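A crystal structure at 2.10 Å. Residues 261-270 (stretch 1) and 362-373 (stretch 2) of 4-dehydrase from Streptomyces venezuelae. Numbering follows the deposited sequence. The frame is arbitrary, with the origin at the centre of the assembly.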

# COMPACT_ATOMS: atom_id res chain seq x y z
N GLU A 261 -18.57 -20.78 4.58
CA GLU A 261 -19.96 -20.48 4.50
C GLU A 261 -20.25 -19.51 3.37
O GLU A 261 -21.32 -19.56 2.79
CB GLU A 261 -20.40 -20.01 5.89
CG GLU A 261 -21.77 -19.33 5.94
CD GLU A 261 -21.89 -18.39 7.12
OE1 GLU A 261 -21.23 -18.50 8.15
OE2 GLU A 261 -22.76 -17.42 6.89
N VAL A 262 -19.29 -18.65 3.03
CA VAL A 262 -19.47 -17.70 1.94
C VAL A 262 -19.55 -18.48 0.62
O VAL A 262 -20.41 -18.29 -0.25
CB VAL A 262 -18.26 -16.78 1.93
CG1 VAL A 262 -18.01 -16.27 0.52
CG2 VAL A 262 -18.41 -15.65 2.96
N ILE A 263 -18.63 -19.43 0.48
CA ILE A 263 -18.65 -20.23 -0.73
C ILE A 263 -19.99 -20.92 -0.96
O ILE A 263 -20.52 -20.98 -2.06
CB ILE A 263 -17.55 -21.27 -0.67
CG1 ILE A 263 -16.21 -20.56 -0.69
CG2 ILE A 263 -17.58 -22.20 -1.88
CD1 ILE A 263 -15.23 -21.36 -1.54
N ASP A 264 -20.51 -21.46 0.13
CA ASP A 264 -21.77 -22.17 0.14
C ASP A 264 -22.85 -21.26 -0.32
O ASP A 264 -23.63 -21.66 -1.18
CB ASP A 264 -22.16 -22.68 1.53
CG ASP A 264 -21.40 -23.92 1.87
OD1 ASP A 264 -20.90 -24.65 1.02
OD2 ASP A 264 -21.31 -24.12 3.16
N ARG A 265 -22.88 -20.06 0.26
CA ARG A 265 -23.93 -19.14 -0.15
C ARG A 265 -23.74 -18.78 -1.61
O ARG A 265 -24.71 -18.69 -2.35
CB ARG A 265 -24.09 -17.87 0.69
CG ARG A 265 -25.28 -17.05 0.17
CD ARG A 265 -26.56 -17.27 0.97
NE ARG A 265 -26.37 -16.71 2.31
CZ ARG A 265 -27.00 -15.64 2.75
NH1 ARG A 265 -27.88 -15.00 1.99
NH2 ARG A 265 -26.73 -15.20 3.99
N ASN A 266 -22.48 -18.57 -1.99
CA ASN A 266 -22.19 -18.23 -3.36
C ASN A 266 -22.70 -19.30 -4.31
O ASN A 266 -23.28 -19.06 -5.36
CB ASN A 266 -20.67 -18.09 -3.55
CG ASN A 266 -20.09 -16.79 -3.02
OD1 ASN A 266 -20.81 -15.91 -2.52
ND2 ASN A 266 -18.79 -16.66 -3.15
N ARG A 267 -22.47 -20.54 -3.96
CA ARG A 267 -22.92 -21.60 -4.83
C ARG A 267 -24.45 -21.66 -4.93
O ARG A 267 -25.08 -21.94 -5.96
CB ARG A 267 -22.40 -22.93 -4.30
CG ARG A 267 -20.90 -23.09 -4.43
CD ARG A 267 -20.52 -24.42 -3.81
NE ARG A 267 -19.18 -24.88 -4.14
CZ ARG A 267 -18.59 -25.70 -3.30
NH1 ARG A 267 -19.22 -26.06 -2.18
NH2 ARG A 267 -17.35 -26.15 -3.57
N ARG A 268 -25.07 -21.42 -3.80
CA ARG A 268 -26.49 -21.46 -3.75
C ARG A 268 -27.03 -20.29 -4.57
O ARG A 268 -27.93 -20.45 -5.40
CB ARG A 268 -26.90 -21.51 -2.27
CG ARG A 268 -28.33 -21.10 -1.94
CD ARG A 268 -28.75 -21.52 -0.53
NE ARG A 268 -27.70 -21.33 0.48
CZ ARG A 268 -27.70 -20.38 1.43
NH1 ARG A 268 -28.70 -19.49 1.57
NH2 ARG A 268 -26.67 -20.32 2.27
N ASN A 269 -26.45 -19.11 -4.35
CA ASN A 269 -26.90 -17.97 -5.10
C ASN A 269 -26.77 -18.23 -6.58
O ASN A 269 -27.58 -17.80 -7.40
CB ASN A 269 -26.08 -16.71 -4.76
CG ASN A 269 -26.48 -16.13 -3.44
OD1 ASN A 269 -27.41 -16.65 -2.82
ND2 ASN A 269 -25.79 -15.08 -2.99
N HIS A 270 -25.71 -18.93 -6.94
CA HIS A 270 -25.47 -19.19 -8.35
C HIS A 270 -26.53 -20.10 -8.95
O HIS A 270 -27.08 -19.85 -10.03
CB HIS A 270 -24.03 -19.69 -8.65
CG HIS A 270 -23.78 -20.30 -10.02
ND1 HIS A 270 -23.33 -19.54 -11.10
CD2 HIS A 270 -23.91 -21.59 -10.47
CE1 HIS A 270 -23.21 -20.35 -12.16
NE2 HIS A 270 -23.56 -21.59 -11.81
N PRO A 362 -25.22 -8.89 -8.19
CA PRO A 362 -25.00 -8.98 -6.74
C PRO A 362 -25.06 -10.39 -6.14
O PRO A 362 -25.95 -11.19 -6.44
CB PRO A 362 -26.09 -8.15 -6.11
CG PRO A 362 -26.58 -7.28 -7.25
CD PRO A 362 -26.46 -8.17 -8.46
N THR A 363 -24.08 -10.70 -5.29
CA THR A 363 -23.96 -12.00 -4.62
C THR A 363 -23.39 -11.88 -3.20
O THR A 363 -23.41 -10.80 -2.60
CB THR A 363 -23.43 -13.20 -5.47
OG1 THR A 363 -23.70 -14.48 -4.90
CG2 THR A 363 -21.95 -13.07 -5.88
N GLY A 364 -22.91 -13.00 -2.67
CA GLY A 364 -22.35 -13.04 -1.32
C GLY A 364 -23.47 -13.22 -0.29
O GLY A 364 -24.64 -13.37 -0.62
N THR A 365 -23.06 -13.18 0.99
CA THR A 365 -23.96 -13.35 2.11
C THR A 365 -25.00 -12.28 2.25
O THR A 365 -25.98 -12.44 2.98
CB THR A 365 -23.22 -13.68 3.39
OG1 THR A 365 -22.44 -12.55 3.79
CG2 THR A 365 -22.37 -14.91 3.06
N ALA A 366 -24.81 -11.19 1.52
CA ALA A 366 -25.80 -10.14 1.59
C ALA A 366 -27.02 -10.47 0.70
O ALA A 366 -28.11 -9.91 0.86
CB ALA A 366 -25.19 -8.80 1.18
N ILE A 367 -26.88 -11.38 -0.25
CA ILE A 367 -27.98 -11.69 -1.14
C ILE A 367 -28.66 -13.03 -0.84
O ILE A 367 -27.99 -14.02 -0.56
CB ILE A 367 -27.37 -11.63 -2.54
CG1 ILE A 367 -27.08 -10.18 -2.91
CG2 ILE A 367 -28.17 -12.33 -3.62
CD1 ILE A 367 -28.33 -9.31 -3.04
N GLY A 368 -30.00 -13.04 -0.91
CA GLY A 368 -30.86 -14.18 -0.68
C GLY A 368 -31.81 -14.38 -1.87
O GLY A 368 -31.86 -13.56 -2.80
N ASP A 369 -32.58 -15.47 -1.83
CA ASP A 369 -33.53 -15.84 -2.88
C ASP A 369 -34.45 -14.76 -3.39
O ASP A 369 -34.63 -14.61 -4.60
CB ASP A 369 -34.28 -17.15 -2.61
CG ASP A 369 -33.41 -18.14 -1.87
OD1 ASP A 369 -32.24 -18.36 -2.18
OD2 ASP A 369 -34.03 -18.73 -0.86
N ASP A 370 -35.04 -14.03 -2.45
CA ASP A 370 -35.94 -12.97 -2.79
C ASP A 370 -35.25 -11.90 -3.60
O ASP A 370 -35.78 -11.36 -4.56
CB ASP A 370 -36.56 -12.42 -1.51
CG ASP A 370 -37.54 -13.44 -0.99
OD1 ASP A 370 -38.02 -14.31 -1.71
OD2 ASP A 370 -37.75 -13.33 0.30
N ASP A 371 -34.04 -11.61 -3.19
CA ASP A 371 -33.24 -10.63 -3.87
C ASP A 371 -32.97 -11.12 -5.30
O ASP A 371 -33.08 -10.39 -6.29
CB ASP A 371 -31.89 -10.63 -3.16
CG ASP A 371 -32.06 -10.24 -1.74
OD1 ASP A 371 -32.64 -9.22 -1.41
OD2 ASP A 371 -31.58 -11.15 -0.93
N ILE A 372 -32.60 -12.39 -5.37
CA ILE A 372 -32.27 -13.03 -6.64
C ILE A 372 -33.38 -12.95 -7.65
O ILE A 372 -33.18 -12.57 -8.79
CB ILE A 372 -31.64 -14.41 -6.47
CG1 ILE A 372 -30.26 -14.21 -5.81
CG2 ILE A 372 -31.52 -15.10 -7.83
CD1 ILE A 372 -29.60 -15.49 -5.32
N ARG A 373 -34.56 -13.29 -7.19
CA ARG A 373 -35.75 -13.27 -8.00
C ARG A 373 -36.01 -11.86 -8.51
O ARG A 373 -36.37 -11.55 -9.64
CB ARG A 373 -36.89 -13.62 -7.05
CG ARG A 373 -37.87 -14.68 -7.55
CD ARG A 373 -39.12 -14.77 -6.68
NE ARG A 373 -40.10 -13.72 -7.00
CZ ARG A 373 -40.32 -12.62 -6.26
NH1 ARG A 373 -39.67 -12.37 -5.12
NH2 ARG A 373 -41.24 -11.75 -6.68
O HOH W 1 -22.49 -16.41 -6.34
O HOH W 2 -29.54 -17.94 -1.85

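A single amide nitrogen does most of the polar work here: ND2 of Asn269 donates to three acceptors of the facing loop. The best bond runs from Asn269 ND2 to OG1 of Thr363, at 2.9 Å and nearly straight; the two others are weak, from Asn269 ND2 to the carbonyl O of Gly364 at 3.1 Å and to O of Ile367 at 3.4 Å. The example illustrates how a helix can hold an irregular segment by reading its backbone carbonyls together with a side-chain hydroxyl. The loop presents them through a type I turn from Gly364 to Ile367, closed by the bond from Ile367 N to Gly364 O (3.0 Å), so that one carbonyl serves both the turn and the helix.

Asparagine suits this buried site: its CA-to-CB bond points toward the loop, chi1 is m, and its short amide carries a donor and an acceptor. While ND2 serves the loop, Asn269 OD1 accepts from a water that also donates to Asp369 OD1. Asn269 OD1 also packs 3.5 Å from Ile372 CD1. A second water accepts from Thr363 OG1 and donates to Asn266 O, so the threonine hydroxyl accepts from Asn269 and donates to solvent.

One helical turn earlier, Arg265 reaches farther. Arg265 NH1 makes a short but weak, poorly angled bond to Ile367 O (2.7 Å), the carbonyl also used by Asn269, while Thr365 O lies over one face of the guanidinium, 3.0 Å from Arg265 NH2 without a hydrogen bond. Beside these polar groups the fit is close: Gly364 CA comes within 3.5 Å of Asn266 OD1, and its positive phi favours glycine. Val262 CG2 meets Thr365 CG2 at 4.0 Å, adding an apolar contact. Beyond the turn, Gly368 caps the next helix, and Gly368 N donates to Asp371 OD2 in a very short hydrogen bond (2.5 Å). Altogether 495 Å² is buried, counting both sides.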